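Local coordinates for lovastatin nonaketide synthase, polyketide synthase component (Aspergillus terreus, PDB 7CPX), which builds the dihydromonacolin L nonaketide from malonyl-CoA, S-adenosylmethionine and NADPH on the pathway to lovastatin, as a homodimer whose MAT domains each bind one LovC molecule, at residues R648-V653 / S794-S799; D772-A777 / K816-N821; G845-C850 / L871-C876. The protein carries 2 engineered substitutions. All blocks are in the same frame, centred on the assembly; numbering follows the deposited sequence.

Contact 1: R648-V653 / S794-S799; sequences RFTAVV and SVPWYS
The indole of Trp797 meets Ala651 at its edge and Val653 obliquely. Ala651 CB sits near the ring plane, 3.4 Å from Trp797 CD1. Val653 CG1 comes to the NE1 and CZ2 side, 3.3 Å from Trp797 CZ2. One face of the indole has Ser799 N above it, offset toward the rim. Trp797 CG, anti to the backbone N (chi1 173°), lies beside its own carbonyl carbon, and Ala651 CB touches it there. The Tyr798 ring is met at its edge and in plane by Ala651 O, 3.6 Å from Tyr798 CD1. Its hydroxyl is bonded elsewhere, to Thr838.

The backbones run parallel; their overall directions differ by only 16°. Ala651 N donates to Pro796 O at 2.7 Å. Tyr798 N gives to Ala651 O at 2.9 Å, tilted 32° from the carbonyl plane. Val653 N closes on Tyr798 O at 3.3 Å.

This is one of the two edge pairings of the five-stranded parallel sheet of the malonyl-CoA:ACP transacylase domain. Strand 797-798 is outermost, and strand 648-652 continues inward to strand 558-563. Just after Val653 comes a GxSxG sequence (Gly654, Ser656, Gly658), consistent with the nucleophile elbow of acyltransferases. The Val653 side chain touches its residues.

The two sheet faces meet different helices. Trp797 packs on Glu659 and Cys662 of helix 657-665. Val652 and Tyr798 face Ala835 of helix 828-838, and Val652 CG2 lies 4.2 Å from Tyr798 CB. Toward the start of the strand, Val795 CG1 reaches the Phe649 backbone and lies 4.0 Å from Phe649 CB.

Contact 2: D772-A777 / K816-N821; sequences DPYMQA and KYWKDN
Two helices of the malonyl-CoA:ACP transacylase domain, 768-780 and 815-820, pack roughly antiparallel here and bring Met775 against Lys819. Their local axes come within 9.3 Å, with N-to-C directions 145° apart.

Met775 and Lys819 form the middle of the contact. Met775 CB points toward the other helix. Its CG, anti to the backbone N (chi1 -170°), lies 4.1 Å from Lys819 CB, and the chain bends at its last torsion. The sulfur SD lies against the alkyl part of the lysine, 3.5 Å from Lys819 CD. It also touches the start of Lys816, with CG of that residue at 4.0 Å from Met775 SD. The Lys819 chain is extended beyond CG, and its aliphatic part crosses the methionine obliquely while its amine goes on to an acid. That acid is Asp772, whose CB points away from the other helix but whose carboxylate comes back toward it.

Tyr774 works on the more buried side. Its ring edge faces Trp818 O in plane, and Trp818 CB lies 3.3 Å from the hydroxyl OH of Tyr774. A weak hydrogen bond runs from Tyr774 OH to Trp818 O, at 3.3 Å. The Trp818 indole leads away, onto helices 657-665 and 671-682. Arg681 makes a cation-pi contact with Tyr774.

In the salt bridge, Lys819 NZ stands 3.0 Å from Asp772 OD1, nearly in line with the carboxylate C-O bond.

Contact 3: G845-C850 / L871-C876; sequences GIEVGC and LAYTGC
Gly845 and Glu847 join strand 872-875 through three backbone hydrogen bonds in parallel register. Gly845 N donates to Ala872 O at 2.9 Å. Thr874 N returns to Gly845 O, and Glu847 N gives to Thr874 O, nearly in line with its C=O bond.

One bond uses sulfur. Gly849 N donates to Cys876 SG at 3.5 Å, with an N-H...S angle of 161°. Cys876 SG lies between its own backbone N and carbonyl carbon (chi1 59°), turned toward the chain turn at Glu847. That residue centres an inverse gamma turn.

Side chains pair on both sheet faces. Ile846 and Thr874 lie side by side, with Ile846 CG1 4.1 Å from Thr874 CB. On the other side, Gly845 O lies over one face of the Tyr873 ring, offset toward the rim. Glu847 OE1 is at the ring edge, and Tyr873 CE2 is 3.6 Å from Glu847 CB. The carboxylate and ring planes are 76° apart. Glu847 OE2 is held by Leu854 N.

Helix 855-865 connects the two strands in a beta-alpha-beta unit. Tyr873 packs on that helix, while Thr874 faces helix 883-898. Strand 872-875 is one of the two outermost strands, and strand 844-848 pairs inward with strand 558-563.

How the contacts relate
Contacts 1 and 3 are buried and belong to the same parallel sheet. They pair the outermost strand on each side with its inner neighbour, and strand 558-563 separates the two pairs. Their centres are 14 Å apart, and they do not touch. Both rest on backbone hydrogen bonds, but contact 1 adds indole packing, contact 3 a tyrosine beside a glutamate and a thiol acceptor. Contact 2 is partly buried and joins helices. It has no backbone-to-backbone bonds between its segments and relies on a methionine, a salt bridge and a tyrosine. Segment 816-821 links it to contact 1 by a probable hydrogen bond between Tyr817 OH and Ser799 OG, at 2.6 Å.

Contact 1: R648-V653 / S794-S799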
# COMPACT_ATOMS: atom_id res chain seq x y z
N ARG A 648 41.93 51.43 -28.68
CA ARG A 648 42.10 52.78 -28.18
C ARG A 648 43.35 52.86 -27.32
O ARG A 648 43.54 52.04 -26.42
CB ARG A 648 40.86 53.22 -27.39
CG ARG A 648 39.55 52.96 -28.13
CD ARG A 648 39.58 53.49 -29.56
NE ARG A 648 38.37 53.19 -30.31
CZ ARG A 648 38.21 53.40 -31.61
NH1 ARG A 648 39.19 53.91 -32.34
NH2 ARG A 648 37.06 53.08 -32.18
N PHE A 649 44.19 53.85 -27.60
CA PHE A 649 45.57 53.86 -27.15
C PHE A 649 45.85 55.00 -26.17
O PHE A 649 45.23 56.06 -26.22
CB PHE A 649 46.54 54.01 -28.33
CG PHE A 649 46.93 52.70 -28.96
CD1 PHE A 649 48.05 52.03 -28.53
CD2 PHE A 649 46.17 52.16 -29.99
CE1 PHE A 649 48.42 50.83 -29.11
CE2 PHE A 649 46.53 50.97 -30.57
CZ PHE A 649 47.66 50.30 -30.13
N THR A 650 46.79 54.74 -25.27
CA THR A 650 47.55 55.76 -24.57
C THR A 650 49.02 55.54 -24.90
O THR A 650 49.48 54.40 -24.97
CB THR A 650 47.32 55.72 -23.05
OG1 THR A 650 47.59 54.40 -22.56
CG2 THR A 650 45.89 56.10 -22.72
N ALA A 651 49.75 56.62 -25.13
CA ALA A 651 51.07 56.53 -25.74
C ALA A 651 52.16 57.04 -24.80
O ALA A 651 52.03 58.10 -24.19
CB ALA A 651 51.12 57.33 -27.05
N VAL A 652 53.23 56.26 -24.70
CA VAL A 652 54.47 56.66 -24.04
C VAL A 652 55.62 56.31 -24.98
O VAL A 652 55.68 55.19 -25.50
CB VAL A 652 54.65 55.98 -22.68
CG1 VAL A 652 56.10 56.08 -22.21
CG2 VAL A 652 53.72 56.60 -21.65
N VAL A 653 56.53 57.26 -25.18
CA VAL A 653 57.61 57.07 -26.14
C VAL A 653 58.71 56.24 -25.51
O VAL A 653 58.87 56.20 -24.28
CB VAL A 653 58.15 58.42 -26.64
CG1 VAL A 653 57.02 59.36 -27.07
CG2 VAL A 653 59.03 59.07 -25.58
N SER A 794 45.42 63.33 -30.73
CA SER A 794 44.15 62.73 -30.34
C SER A 794 44.36 61.72 -29.21
O SER A 794 43.55 61.62 -28.29
CB SER A 794 43.49 62.05 -31.54
OG SER A 794 44.31 61.01 -32.05
N VAL A 795 45.46 60.98 -29.29
CA VAL A 795 45.78 59.95 -28.31
C VAL A 795 46.53 60.59 -27.14
O VAL A 795 47.50 61.34 -27.37
CB VAL A 795 46.62 58.82 -28.93
CG1 VAL A 795 47.17 57.91 -27.85
CG2 VAL A 795 45.79 58.04 -29.94
N PRO A 796 46.13 60.34 -25.89
CA PRO A 796 46.96 60.79 -24.76
C PRO A 796 48.39 60.30 -24.91
O PRO A 796 48.65 59.09 -24.85
CB PRO A 796 46.27 60.18 -23.54
CG PRO A 796 44.85 60.03 -23.96
CD PRO A 796 44.89 59.70 -25.43
N TRP A 797 49.32 61.23 -25.11
CA TRP A 797 50.69 60.91 -25.47
C TRP A 797 51.65 61.63 -24.54
O TRP A 797 51.48 62.83 -24.27
CB TRP A 797 50.97 61.29 -26.93
CG TRP A 797 52.39 61.15 -27.36
CD1 TRP A 797 52.99 60.02 -27.83
CD2 TRP A 797 53.38 62.17 -27.37
NE1 TRP A 797 54.31 60.27 -28.13
CE2 TRP A 797 54.57 61.59 -27.86
CE3 TRP A 797 53.39 63.52 -27.02
CZ2 TRP A 797 55.75 62.31 -28.00
CZ3 TRP A 797 54.56 64.24 -27.16
CH2 TRP A 797 55.73 63.64 -27.65
N TYR A 798 52.65 60.90 -24.04
CA TYR A 798 53.60 61.42 -23.07
C TYR A 798 55.01 61.17 -23.57
O TYR A 798 55.39 60.02 -23.81
CB TYR A 798 53.39 60.77 -21.70
CG TYR A 798 52.01 60.99 -21.13
CD1 TYR A 798 50.96 60.15 -21.47
CD2 TYR A 798 51.76 62.03 -20.25
CE1 TYR A 798 49.69 60.34 -20.94
CE2 TYR A 798 50.50 62.23 -19.72
CZ TYR A 798 49.47 61.38 -20.07
OH TYR A 798 48.21 61.58 -19.55
N SER A 799 55.78 62.24 -23.71
CA SER A 799 57.18 62.12 -24.08
C SER A 799 58.01 61.63 -22.89
O SER A 799 57.64 61.81 -21.73
CB SER A 799 57.73 63.46 -24.57
OG SER A 799 59.12 63.38 -24.80

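Contact 2: D772-A777 / K816-N821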
# COMPACT_ATOMS: atom_id res chain seq x y z
N ASP A 772 73.29 67.43 -35.25
CA ASP A 772 73.18 68.81 -35.72
C ASP A 772 72.69 68.88 -37.16
O ASP A 772 71.60 69.42 -37.40
CB ASP A 772 74.51 69.52 -35.52
CG ASP A 772 74.85 69.75 -34.06
OD1 ASP A 772 73.91 69.88 -33.25
OD2 ASP A 772 76.05 69.79 -33.72
N PRO A 773 73.43 68.37 -38.15
CA PRO A 773 72.91 68.42 -39.53
C PRO A 773 71.58 67.71 -39.69
O PRO A 773 70.69 68.20 -40.40
CB PRO A 773 74.02 67.76 -40.35
CG PRO A 773 74.72 66.87 -39.39
CD PRO A 773 74.67 67.58 -38.07
N TYR A 774 71.41 66.57 -39.01
CA TYR A 774 70.15 65.84 -39.10
C TYR A 774 68.97 66.74 -38.75
O TYR A 774 68.02 66.87 -39.53
CB TYR A 774 70.20 64.62 -38.18
CG TYR A 774 68.87 64.25 -37.56
CD1 TYR A 774 67.87 63.64 -38.31
CD2 TYR A 774 68.62 64.51 -36.22
CE1 TYR A 774 66.66 63.31 -37.74
CE2 TYR A 774 67.41 64.18 -35.64
CZ TYR A 774 66.43 63.57 -36.41
OH TYR A 774 65.22 63.24 -35.84
N MET A 775 69.04 67.40 -37.59
CA MET A 775 67.99 68.34 -37.23
C MET A 775 67.86 69.43 -38.28
O MET A 775 66.74 69.82 -38.65
CB MET A 775 68.28 68.95 -35.86
CG MET A 775 67.12 69.75 -35.28
SD MET A 775 67.53 70.58 -33.73
CE MET A 775 68.72 71.80 -34.30
N GLN A 776 68.99 69.94 -38.79
CA GLN A 776 68.93 70.95 -39.84
C GLN A 776 68.14 70.44 -41.04
O GLN A 776 67.43 71.22 -41.69
CB GLN A 776 70.34 71.36 -40.26
CG GLN A 776 71.11 72.11 -39.18
CD GLN A 776 72.55 72.38 -39.58
OE1 GLN A 776 72.98 72.02 -40.67
NE2 GLN A 776 73.29 73.04 -38.69
N ALA A 777 68.26 69.15 -41.35
CA ALA A 777 67.43 68.58 -42.41
C ALA A 777 66.00 68.39 -41.94
O ALA A 777 65.05 68.64 -42.70
CB ALA A 777 68.03 67.25 -42.87
N LYS A 816 63.85 70.32 -32.42
CA LYS A 816 64.71 70.09 -31.26
C LYS A 816 64.28 68.87 -30.48
O LYS A 816 65.12 68.19 -29.87
CB LYS A 816 64.72 71.33 -30.37
CG LYS A 816 65.28 72.57 -31.05
CD LYS A 816 65.33 73.76 -30.12
CE LYS A 816 65.91 74.98 -30.81
NZ LYS A 816 65.97 76.17 -29.91
N TYR A 817 62.98 68.55 -30.48
CA TYR A 817 62.53 67.32 -29.83
C TYR A 817 63.04 66.09 -30.56
O TYR A 817 63.50 65.13 -29.93
CB TYR A 817 61.00 67.30 -29.75
CG TYR A 817 60.44 66.06 -29.10
CD1 TYR A 817 60.87 65.67 -27.84
CD2 TYR A 817 59.49 65.29 -29.74
CE1 TYR A 817 60.36 64.54 -27.23
CE2 TYR A 817 58.97 64.15 -29.14
CZ TYR A 817 59.41 63.78 -27.89
OH TYR A 817 58.90 62.65 -27.29
N TRP A 818 62.98 66.10 -31.89
CA TRP A 818 63.51 64.97 -32.65
C TRP A 818 65.02 64.86 -32.49
O TRP A 818 65.57 63.76 -32.59
CB TRP A 818 63.14 65.12 -34.13
CG TRP A 818 61.67 65.32 -34.35
CD1 TRP A 818 61.01 66.51 -34.44
CD2 TRP A 818 60.68 64.30 -34.52
NE1 TRP A 818 59.67 66.30 -34.65
CE2 TRP A 818 59.44 64.95 -34.70
CE3 TRP A 818 60.71 62.91 -34.53
CZ2 TRP A 818 58.25 64.25 -34.89
CZ3 TRP A 818 59.53 62.21 -34.72
CH2 TRP A 818 58.31 62.89 -34.89
N LYS A 819 65.70 65.98 -32.25
CA LYS A 819 67.13 65.92 -31.93
C LYS A 819 67.35 65.31 -30.54
O LYS A 819 68.21 64.44 -30.37
CB LYS A 819 67.74 67.32 -32.01
CG LYS A 819 69.15 67.42 -31.45
CD LYS A 819 69.75 68.79 -31.71
CE LYS A 819 71.10 68.94 -31.03
NZ LYS A 819 71.71 70.27 -31.31
N ASP A 820 66.59 65.76 -29.55
CA ASP A 820 66.68 65.19 -28.21
C ASP A 820 66.36 63.71 -28.21
O ASP A 820 66.79 62.99 -27.30
CB ASP A 820 65.72 65.92 -27.27
CG ASP A 820 66.04 67.40 -27.14
OD1 ASP A 820 67.01 67.85 -27.78
OD2 ASP A 820 65.31 68.10 -26.41
N ASN A 821 65.61 63.24 -29.21
CA ASN A 821 65.32 61.81 -29.31
C ASN A 821 66.60 60.98 -29.22
O ASN A 821 66.62 59.92 -28.59
CB ASN A 821 64.58 61.51 -30.61
CG ASN A 821 64.25 60.04 -30.77
OD1 ASN A 821 64.11 59.31 -29.79
ND2 ASN A 821 64.13 59.59 -32.02

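Contact 3: G845-C850 / L871-C876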
# COMPACT_ATOMS: atom_id res chain seq x y z
N GLY A 845 48.83 47.04 -21.42
CA GLY A 845 49.91 47.70 -22.12
C GLY A 845 50.50 46.78 -23.17
O GLY A 845 50.63 45.58 -22.95
N ILE A 846 50.83 47.36 -24.32
CA ILE A 846 51.37 46.62 -25.46
C ILE A 846 52.74 47.20 -25.79
O ILE A 846 52.88 48.41 -26.00
CB ILE A 846 50.45 46.68 -26.68
CG1 ILE A 846 49.21 45.82 -26.44
CG2 ILE A 846 51.18 46.22 -27.93
CD1 ILE A 846 48.09 46.07 -27.44
N GLU A 847 53.75 46.32 -25.84
CA GLU A 847 55.09 46.69 -26.28
C GLU A 847 55.11 46.65 -27.80
O GLU A 847 55.48 45.64 -28.42
CB GLU A 847 56.14 45.77 -25.68
CG GLU A 847 57.56 46.09 -26.09
CD GLU A 847 58.59 45.29 -25.32
OE1 GLU A 847 58.22 44.65 -24.31
OE2 GLU A 847 59.78 45.30 -25.72
N VAL A 848 54.71 47.76 -28.42
CA VAL A 848 54.70 47.85 -29.87
C VAL A 848 56.12 47.70 -30.38
O VAL A 848 57.02 48.46 -30.01
CB VAL A 848 54.08 49.18 -30.33
CG1 VAL A 848 53.94 49.20 -31.84
CG2 VAL A 848 52.74 49.41 -29.65
N GLY A 849 56.34 46.71 -31.23
CA GLY A 849 57.64 46.51 -31.86
C GLY A 849 58.35 45.29 -31.29
O GLY A 849 57.79 44.20 -31.24
N CYS A 850 59.59 45.49 -30.85
CA CYS A 850 60.52 44.38 -30.59
C CYS A 850 60.45 43.96 -29.12
O CYS A 850 61.27 44.35 -28.28
CB CYS A 850 61.92 44.78 -31.01
SG CYS A 850 61.95 45.66 -32.59
N LEU A 871 49.06 45.42 -14.10
CA LEU A 871 48.35 45.57 -15.36
C LEU A 871 48.91 44.61 -16.41
O LEU A 871 50.10 44.29 -16.43
CB LEU A 871 48.46 47.01 -15.87
CG LEU A 871 47.75 48.08 -15.04
CD1 LEU A 871 47.85 49.44 -15.72
CD2 LEU A 871 46.29 47.72 -14.80
N ALA A 872 48.02 44.14 -17.28
CA ALA A 872 48.40 43.17 -18.29
C ALA A 872 49.43 43.76 -19.24
O ALA A 872 49.43 44.96 -19.53
CB ALA A 872 47.17 42.73 -19.08
N TYR A 873 50.33 42.90 -19.72
CA TYR A 873 51.37 43.29 -20.66
C TYR A 873 51.38 42.32 -21.83
O TYR A 873 51.17 41.12 -21.64
CB TYR A 873 52.74 43.31 -19.99
CG TYR A 873 53.73 44.23 -20.66
CD1 TYR A 873 53.91 45.54 -20.22
CD2 TYR A 873 54.49 43.80 -21.74
CE1 TYR A 873 54.81 46.38 -20.83
CE2 TYR A 873 55.40 44.64 -22.35
CZ TYR A 873 55.55 45.93 -21.89
OH TYR A 873 56.45 46.78 -22.50
N THR A 874 51.61 42.84 -23.03
CA THR A 874 51.51 42.04 -24.24
C THR A 874 52.56 42.46 -25.26
O THR A 874 52.70 43.65 -25.55
CB THR A 874 50.12 42.16 -24.86
OG1 THR A 874 49.14 41.66 -23.95
CG2 THR A 874 50.04 41.39 -26.17
N GLY A 875 53.27 41.49 -25.81
CA GLY A 875 54.18 41.72 -26.91
C GLY A 875 53.54 41.32 -28.23
O GLY A 875 52.71 40.42 -28.29
N CYS A 876 53.94 42.01 -29.30
CA CYS A 876 53.37 41.79 -30.62
C CYS A 876 54.38 41.41 -31.69
O CYS A 876 53.97 41.02 -32.79
CB CYS A 876 52.61 43.04 -31.09
SG CYS A 876 53.62 44.53 -31.19